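Local coordinates for protein putative alpha-L-fucosidase (Bacteroides thetaiotaomicron, PDB 4H41) that is a putative alpha-L-fucosidase, probably a glycoside hydrolase of TIM-barrel fold that acts on host glycans in carbohydrate metabolism, at residues L32-T37 against D306-F311; D57-H62 against F316-S321; K28-K33 against R334-I339. All coordinates share one frame; numbering follows the deposited sequence.

How the contacts relate
The three contacts bring early and late parts of the chain together in an eight-stranded parallel barrel. Contact 1 lies nearest the centre of the fold, about 9 Å from the chain's centre, and joins the first strand, 34-39, to the last, 307-310. Contact 2, about 16 Å away between centres, sets helix 53-65 against the loop between helices 313-316 and 324-337; the two contacts touch where M317 packs on I34 and T310. Contact 3, about 12 Å from contact 1 between centres, shares L32 and K33 with it and lays the lead-in to strand 34-39 on the end of helix 324-337. Along the chain contacts 1 and 2 alternate, and contact 2 is nested inside the loop closed by contact 3.

Contact 1. Residues L32-T37 against D306-F311; sequences LKITGT and DKAITF
T35 meets K307 through its hydroxyl: NZ of the lysine donates to OG1 over 2.8 Å. A bend at the last torsion, chi4 61°, turns NZ onto the threonine, and a salt bridge to D69 gives the same ammonium a second partner. Between the backbones, T35 N donates to A308 O at 2.9 Å, a straight bond (162°). T310 N reaches G36 O at 3.0 Å from above the carbonyl plane. G36 suits its place because a CB there would clash with CG2 of I309.

Apolar contacts flank these bonds. L32 lays CG on the CB of A308 at 3.8 Å, and its CD2 rests on the backbone between K307 and A308, where the small alanine lets the leucine come close. CG2 of I34 touches CG2 of T310 at 3.7 Å, the two side chains crossing at about a right angle. T37 and T310 lie side by side, but their hydroxyls turn to other partners, F313 N for T37 and A274 O for T310.

One water links the two segments, bonded to T35 OG1 and accepting from A308 N, the latter at 2.9 Å. Farther out, L297 of helix 290-302 packs on I34 and A308. The pairing of first and last parallel strands is the closing seam of a TIM barrel.

Contact 2. Residues D57-H62 against F316-S321; sequences DLDFQH and FMSPQS
L58 faces the loop from helix 53-65 and rests its CD2 against the amide of Q320. The side chains cross obliquely: CD2 lies 3.6 Å from Q320 OE1, beside the carbonyl half of the amide, while NE2 is used for hydrogen bonds.

D59 carries the polar part of the contact. Its OD1 takes two hydrogen bonds: S318 OG donates at 2.6 Å into the syn lone pair, and Q320 NE2 donates at 3.1 Å from above the carboxylate plane. The Q320 amide has the aspartate oxygen in its own plane, although the carboxylate and amide are turned 43° apart. The glutamine reaches the helix because CG stands anti to the backbone N (chi1 -164°) and the chain runs on extended; its NE2 also donates to E55 O. The other carboxylate oxygen, OD2, is bonded to the hydroxyl of S314, so both oxygens of this buried acid have partners.

S318 is held in turn by an ST turn, its OG accepting from Q320 N at 2.9 Å, within a type I beta turn from S318 to S321. This is the loop that leads into helix 324-337, the last of the barrel's outer layer, and here it packs on the first helix of that layer.

One turn beyond L58, H62 offers a ring face to P319. CG of the proline stands over the ring centre, 3.9 Å from the centroid and 11° off the normal, a CH-pi contact made tip to tip. Proline suits the place because its compact, rigid ring presents C-H groups to the aromatic face, and Y330 of helix 324-337 touches it too.

Contact 3. Residues K28-K33 against R334-I339; sequences KNNGLK and REYFEI
F337 and Y336 present their rings to the residues that lead into the first strand. CG of K33 lies over one face of the F337 ring, offset toward its rim and 3.8 Å from the centroid, a CH-pi contact in which lysine and phenylalanine slide past each other in opposite directions. The opposite face is taken by CD2 of Y336, over the centre. At the edge of F337 stand two oxygens: OD1 of N29, 3.1 Å from CD1, and the backbone O of G31, 3.3 Å from CE1. The rim C-H groups carry a slight positive charge, which probably suits the oxygens. The amide of N29 is turned 75° to the ring.

Y336 has N29 N over the centre of one face. That same N-H is spent on a hydrogen bond to Y336 O, at 3.0 Å. The ring's far end is used as well, since N30 N donates to Y336 OH over 3.1 Å, and the hydroxyl has a weak bond to E298 of helix 290-302. Tyrosine thus serves the backbone of N29 and N30 with both its carbonyl and its phenol.

Nearer solvent, K28 and E338 form a salt bridge, NZ to OE2 at 2.8 Å, with the lysine nitrogen above the carboxylate plane. The K28 chain runs extended beyond CG, which brings NZ to the acid.

Helix 324-337 ends in a Schellman motif: E338 has positive phi and two bonds lead back into the last turn, I339 N to R334 O at 2.9 Å and a weak one from E338 N to E335 O. Here the segment before the first strand packs on the C-terminal end of the last helix, in the outer helical layer of the TIM barrel.

Contact 1. Residues L32-T37 against D306-F311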
# COMPACT_ATOMS: atom_id res chain seq x y z
N LEU B 32 -12.03 -21.05 16.61
CA LEU B 32 -13.30 -20.40 16.86
C LEU B 32 -13.70 -19.65 15.62
O LEU B 32 -12.92 -18.84 15.12
CB LEU B 32 -13.12 -19.47 18.06
CG LEU B 32 -14.30 -18.69 18.57
CD1 LEU B 32 -15.49 -19.58 18.87
CD2 LEU B 32 -13.91 -17.94 19.80
N LYS B 33 -14.91 -19.88 15.11
CA LYS B 33 -15.35 -19.19 13.90
C LYS B 33 -15.61 -17.74 14.21
O LYS B 33 -16.16 -17.43 15.29
CB LYS B 33 -16.61 -19.83 13.34
CG LYS B 33 -16.39 -21.25 12.82
CD LYS B 33 -17.72 -21.90 12.39
CE LYS B 33 -17.59 -23.39 12.15
NZ LYS B 33 -18.92 -24.09 12.17
N ILE B 34 -15.39 -16.88 13.20
CA ILE B 34 -15.68 -15.44 13.29
C ILE B 34 -17.18 -15.26 13.07
O ILE B 34 -17.71 -15.65 12.02
CB ILE B 34 -14.81 -14.64 12.28
CG1 ILE B 34 -13.34 -14.64 12.77
CG2 ILE B 34 -15.30 -13.19 12.17
CD1 ILE B 34 -12.37 -14.28 11.74
N THR B 35 -17.88 -14.73 14.04
CA THR B 35 -19.32 -14.53 13.93
C THR B 35 -19.71 -13.06 14.10
O THR B 35 -20.89 -12.74 14.11
CB THR B 35 -20.08 -15.42 14.93
OG1 THR B 35 -19.66 -15.05 16.24
CG2 THR B 35 -19.91 -16.91 14.63
N GLY B 36 -18.74 -12.18 14.16
CA GLY B 36 -18.98 -10.74 14.17
C GLY B 36 -17.89 -9.99 13.46
O GLY B 36 -16.75 -10.47 13.32
N THR B 37 -18.24 -8.79 12.93
CA THR B 37 -17.24 -7.94 12.33
C THR B 37 -17.53 -6.51 12.65
O THR B 37 -18.70 -6.11 12.77
CB THR B 37 -17.13 -8.11 10.80
OG1 THR B 37 -16.05 -7.29 10.31
CG2 THR B 37 -18.40 -7.80 10.08
N ASP B 306 -15.76 -17.36 24.04
CA ASP B 306 -17.19 -17.37 23.74
C ASP B 306 -17.49 -16.94 22.35
O ASP B 306 -18.51 -17.36 21.85
CB ASP B 306 -17.95 -16.43 24.72
CG ASP B 306 -17.68 -16.76 26.15
OD1 ASP B 306 -17.78 -17.95 26.50
OD2 ASP B 306 -17.24 -15.87 26.90
N LYS B 307 -16.75 -15.98 21.80
CA LYS B 307 -17.03 -15.46 20.47
C LYS B 307 -15.80 -14.87 19.84
O LYS B 307 -14.93 -14.33 20.53
CB LYS B 307 -18.12 -14.34 20.55
CG LYS B 307 -18.76 -13.93 19.21
CD LYS B 307 -19.76 -12.77 19.41
CE LYS B 307 -20.60 -12.41 18.20
NZ LYS B 307 -21.46 -13.53 17.76
N ALA B 308 -15.72 -14.96 18.51
CA ALA B 308 -14.66 -14.29 17.76
C ALA B 308 -15.30 -13.25 16.85
O ALA B 308 -16.26 -13.54 16.13
CB ALA B 308 -13.81 -15.25 16.95
N ILE B 309 -14.79 -12.05 16.90
CA ILE B 309 -15.17 -10.97 16.00
C ILE B 309 -13.90 -10.59 15.26
O ILE B 309 -12.82 -11.01 15.66
CB ILE B 309 -15.85 -9.79 16.73
CG1 ILE B 309 -14.84 -9.00 17.61
CG2 ILE B 309 -17.06 -10.30 17.55
CD1 ILE B 309 -15.44 -7.75 18.27
N THR B 310 -14.00 -9.77 14.21
CA THR B 310 -12.80 -9.33 13.51
C THR B 310 -12.86 -7.88 13.13
O THR B 310 -13.92 -7.37 12.75
CB THR B 310 -12.58 -10.20 12.22
OG1 THR B 310 -11.33 -9.88 11.60
CG2 THR B 310 -13.68 -10.01 11.17
N PHE B 311 -11.71 -7.24 13.20
CA PHE B 311 -11.40 -5.99 12.50
C PHE B 311 -10.58 -6.48 11.30
O PHE B 311 -9.44 -6.89 11.49
CB PHE B 311 -10.66 -4.98 13.35
CG PHE B 311 -10.54 -3.64 12.65
CD1 PHE B 311 -9.57 -3.43 11.69
CD2 PHE B 311 -11.51 -2.67 12.83
CE1 PHE B 311 -9.54 -2.27 10.95
CE2 PHE B 311 -11.47 -1.49 12.09
CZ PHE B 311 -10.48 -1.29 11.16
O HOH W 1 -17.66 -16.71 17.22

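Contact 2. Residues D57-H62 against F316-S321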
# COMPACT_ATOMS: atom_id res chain seq x y z
N ASP B 57 -24.82 -3.73 0.76
CA ASP B 57 -25.78 -4.83 0.72
C ASP B 57 -25.09 -6.13 0.28
O ASP B 57 -25.26 -7.18 0.90
CB ASP B 57 -26.94 -4.50 -0.22
CG ASP B 57 -27.85 -5.69 -0.43
OD1 ASP B 57 -28.68 -5.97 0.46
OD2 ASP B 57 -27.67 -6.40 -1.44
N LEU B 58 -24.29 -6.04 -0.77
CA LEU B 58 -23.55 -7.22 -1.25
C LEU B 58 -22.54 -7.71 -0.18
O LEU B 58 -22.40 -8.91 0.02
CB LEU B 58 -22.84 -6.87 -2.55
CG LEU B 58 -21.92 -7.93 -3.16
CD1 LEU B 58 -22.71 -9.20 -3.50
CD2 LEU B 58 -21.22 -7.40 -4.43
N ASP B 59 -21.89 -6.79 0.53
CA ASP B 59 -20.96 -7.23 1.58
C ASP B 59 -21.68 -7.93 2.70
O ASP B 59 -21.16 -8.93 3.21
CB ASP B 59 -20.09 -6.09 2.17
CG ASP B 59 -18.64 -6.50 2.10
OD1 ASP B 59 -18.23 -7.02 1.05
OD2 ASP B 59 -17.93 -6.33 3.11
N PHE B 60 -22.88 -7.48 3.05
CA PHE B 60 -23.65 -8.15 4.10
C PHE B 60 -23.99 -9.58 3.66
O PHE B 60 -24.04 -10.50 4.49
CB PHE B 60 -24.89 -7.36 4.47
CG PHE B 60 -24.67 -6.38 5.61
CD1 PHE B 60 -23.82 -5.28 5.46
CD2 PHE B 60 -25.34 -6.54 6.83
CE1 PHE B 60 -23.61 -4.38 6.50
CE2 PHE B 60 -25.17 -5.60 7.86
CZ PHE B 60 -24.34 -4.51 7.67
N GLN B 61 -24.25 -9.79 2.35
CA GLN B 61 -24.48 -11.13 1.81
C GLN B 61 -23.23 -12.02 1.95
O GLN B 61 -23.37 -13.18 2.34
CB GLN B 61 -24.88 -11.06 0.33
CG GLN B 61 -26.22 -10.39 0.07
CD GLN B 61 -26.46 -10.32 -1.40
OE1 GLN B 61 -26.41 -11.36 -2.08
NE2 GLN B 61 -26.80 -9.15 -1.93
N HIS B 62 -22.03 -11.45 1.69
CA HIS B 62 -20.76 -12.21 1.83
C HIS B 62 -20.55 -12.57 3.31
O HIS B 62 -20.09 -13.66 3.62
CB HIS B 62 -19.52 -11.43 1.29
CG HIS B 62 -19.52 -11.16 -0.20
ND1 HIS B 62 -19.76 -12.18 -1.12
CD2 HIS B 62 -19.20 -10.04 -0.87
CE1 HIS B 62 -19.66 -11.62 -2.32
NE2 HIS B 62 -19.33 -10.32 -2.22
N PHE B 316 -10.58 -6.66 4.79
CA PHE B 316 -9.58 -7.71 4.92
C PHE B 316 -10.03 -9.14 4.66
O PHE B 316 -9.16 -9.97 4.49
CB PHE B 316 -8.89 -7.58 6.27
CG PHE B 316 -8.28 -6.20 6.41
CD1 PHE B 316 -7.22 -5.80 5.62
CD2 PHE B 316 -8.81 -5.28 7.32
CE1 PHE B 316 -6.67 -4.53 5.73
CE2 PHE B 316 -8.23 -4.00 7.44
CZ PHE B 316 -7.20 -3.63 6.62
N MSE B 317 -11.33 -9.43 4.57
CA MSE B 317 -11.81 -10.77 4.25
C MSE B 317 -12.85 -10.80 3.17
O MSE B 317 -13.30 -11.87 2.82
CB MSE B 317 -12.39 -11.45 5.50
CG MSE B 317 -11.46 -11.50 6.63
SE MSE B 317 -12.26 -12.48 8.17
CE MSE B 317 -12.51 -14.22 7.28
N SER B 318 -13.25 -9.67 2.62
CA SER B 318 -14.35 -9.71 1.67
C SER B 318 -13.95 -10.00 0.25
O SER B 318 -13.05 -9.36 -0.26
CB SER B 318 -15.08 -8.38 1.67
OG SER B 318 -16.07 -8.34 0.66
N PRO B 319 -14.74 -10.80 -0.48
CA PRO B 319 -14.51 -10.92 -1.94
C PRO B 319 -14.67 -9.60 -2.71
O PRO B 319 -14.15 -9.47 -3.82
CB PRO B 319 -15.65 -11.90 -2.38
CG PRO B 319 -15.94 -12.69 -1.18
CD PRO B 319 -15.81 -11.70 -0.02
N GLN B 320 -15.32 -8.59 -2.10
CA GLN B 320 -15.51 -7.29 -2.72
C GLN B 320 -14.41 -6.29 -2.38
O GLN B 320 -14.36 -5.21 -3.00
CB GLN B 320 -16.86 -6.73 -2.21
CG GLN B 320 -17.37 -5.57 -3.03
CD GLN B 320 -18.77 -5.16 -2.64
OE1 GLN B 320 -19.43 -4.50 -3.42
NE2 GLN B 320 -19.26 -5.47 -1.42
N SER B 321 -13.51 -6.62 -1.46
CA SER B 321 -12.47 -5.68 -1.08
C SER B 321 -11.56 -5.30 -2.25
O SER B 321 -11.17 -6.15 -3.06
CB SER B 321 -11.59 -6.24 0.03
OG SER B 321 -10.60 -5.28 0.37

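Contact 3. Residues K28-K33 against R334-I339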
# COMPACT_ATOMS: atom_id res chain seq x y z
N LYS B 28 -9.04 -29.68 10.49
CA LYS B 28 -9.96 -28.65 10.02
C LYS B 28 -10.94 -28.25 11.14
O LYS B 28 -11.09 -28.97 12.13
CB LYS B 28 -10.71 -29.12 8.78
CG LYS B 28 -11.73 -30.23 9.08
CD LYS B 28 -12.10 -31.04 7.87
CE LYS B 28 -13.12 -32.10 8.27
NZ LYS B 28 -13.65 -32.85 7.10
N ASN B 29 -11.57 -27.11 10.98
CA ASN B 29 -12.56 -26.54 11.92
C ASN B 29 -12.07 -26.63 13.35
O ASN B 29 -12.81 -27.02 14.24
CB ASN B 29 -13.93 -27.25 11.79
CG ASN B 29 -15.01 -26.53 12.57
OD1 ASN B 29 -14.93 -25.31 12.79
ND2 ASN B 29 -16.00 -27.27 13.04
N ASN B 30 -10.83 -26.20 13.60
CA ASN B 30 -10.22 -26.35 14.91
C ASN B 30 -9.91 -25.00 15.54
O ASN B 30 -9.12 -24.93 16.46
CB ASN B 30 -8.97 -27.22 14.74
CG ASN B 30 -8.28 -27.62 16.02
OD1 ASN B 30 -8.91 -27.94 17.02
ND2 ASN B 30 -6.97 -27.74 15.98
N GLY B 31 -10.64 -23.96 15.12
CA GLY B 31 -10.54 -22.63 15.68
C GLY B 31 -11.93 -22.09 15.89
O GLY B 31 -12.92 -22.62 15.40
N LEU B 32 -12.03 -21.05 16.61
CA LEU B 32 -13.30 -20.40 16.86
C LEU B 32 -13.70 -19.65 15.62
O LEU B 32 -12.92 -18.84 15.12
CB LEU B 32 -13.12 -19.47 18.06
CG LEU B 32 -14.30 -18.69 18.57
CD1 LEU B 32 -15.49 -19.58 18.87
CD2 LEU B 32 -13.91 -17.94 19.80
N LYS B 33 -14.91 -19.88 15.11
CA LYS B 33 -15.35 -19.19 13.90
C LYS B 33 -15.61 -17.74 14.21
O LYS B 33 -16.16 -17.43 15.29
CB LYS B 33 -16.61 -19.83 13.34
CG LYS B 33 -16.39 -21.25 12.82
CD LYS B 33 -17.72 -21.90 12.39
CE LYS B 33 -17.59 -23.39 12.15
NZ LYS B 33 -18.92 -24.09 12.17
N ARG B 334 -13.08 -20.38 4.21
CA ARG B 334 -14.17 -21.29 3.93
C ARG B 334 -13.72 -22.72 3.78
O ARG B 334 -14.46 -23.64 4.16
CB ARG B 334 -14.92 -20.89 2.64
CG ARG B 334 -15.77 -19.64 2.81
CD ARG B 334 -16.94 -19.63 1.86
NE ARG B 334 -16.47 -19.68 0.48
CZ ARG B 334 -16.60 -20.71 -0.35
NH1 ARG B 334 -17.20 -21.83 0.05
NH2 ARG B 334 -16.16 -20.62 -1.59
N GLU B 335 -12.53 -22.93 3.19
CA GLU B 335 -12.01 -24.27 3.05
C GLU B 335 -11.70 -24.92 4.42
O GLU B 335 -12.07 -26.05 4.69
CB GLU B 335 -10.75 -24.25 2.15
CG GLU B 335 -11.14 -24.09 0.70
CD GLU B 335 -10.00 -23.94 -0.29
OE1 GLU B 335 -8.83 -23.87 0.16
OE2 GLU B 335 -10.28 -23.75 -1.49
N TYR B 336 -11.06 -24.19 5.29
CA TYR B 336 -10.69 -24.66 6.63
C TYR B 336 -11.89 -24.94 7.50
O TYR B 336 -11.87 -25.91 8.25
CB TYR B 336 -9.78 -23.62 7.29
CG TYR B 336 -9.38 -23.91 8.72
CD1 TYR B 336 -8.35 -24.80 9.01
CD2 TYR B 336 -10.05 -23.32 9.78
CE1 TYR B 336 -7.99 -25.06 10.34
CE2 TYR B 336 -9.71 -23.61 11.11
CZ TYR B 336 -8.65 -24.43 11.38
OH TYR B 336 -8.34 -24.65 12.70
N PHE B 337 -12.96 -24.13 7.37
CA PHE B 337 -14.17 -24.26 8.15
C PHE B 337 -15.27 -25.02 7.43
O PHE B 337 -16.35 -25.15 7.99
CB PHE B 337 -14.67 -22.88 8.58
CG PHE B 337 -13.87 -22.35 9.74
CD1 PHE B 337 -13.89 -23.01 10.97
CD2 PHE B 337 -13.17 -21.17 9.65
CE1 PHE B 337 -13.19 -22.51 12.07
CE2 PHE B 337 -12.42 -20.69 10.74
CZ PHE B 337 -12.42 -21.37 11.94
N GLU B 338 -15.01 -25.52 6.23
CA GLU B 338 -15.93 -26.31 5.41
C GLU B 338 -17.26 -25.57 5.23
O GLU B 338 -18.33 -26.14 5.39
CB GLU B 338 -16.11 -27.71 6.01
CG GLU B 338 -14.82 -28.49 5.95
CD GLU B 338 -15.01 -29.96 6.23
OE1 GLU B 338 -15.63 -30.30 7.26
OE2 GLU B 338 -14.53 -30.78 5.42
N ILE B 339 -17.16 -24.28 4.88
CA ILE B 339 -18.34 -23.43 4.67
C ILE B 339 -18.68 -23.46 3.20
O ILE B 339 -17.85 -23.09 2.37
CB ILE B 339 -18.07 -22.00 5.16
CG1 ILE B 339 -17.79 -21.99 6.69
CG2 ILE B 339 -19.26 -21.09 4.82
CD1 ILE B 339 -17.27 -20.69 7.21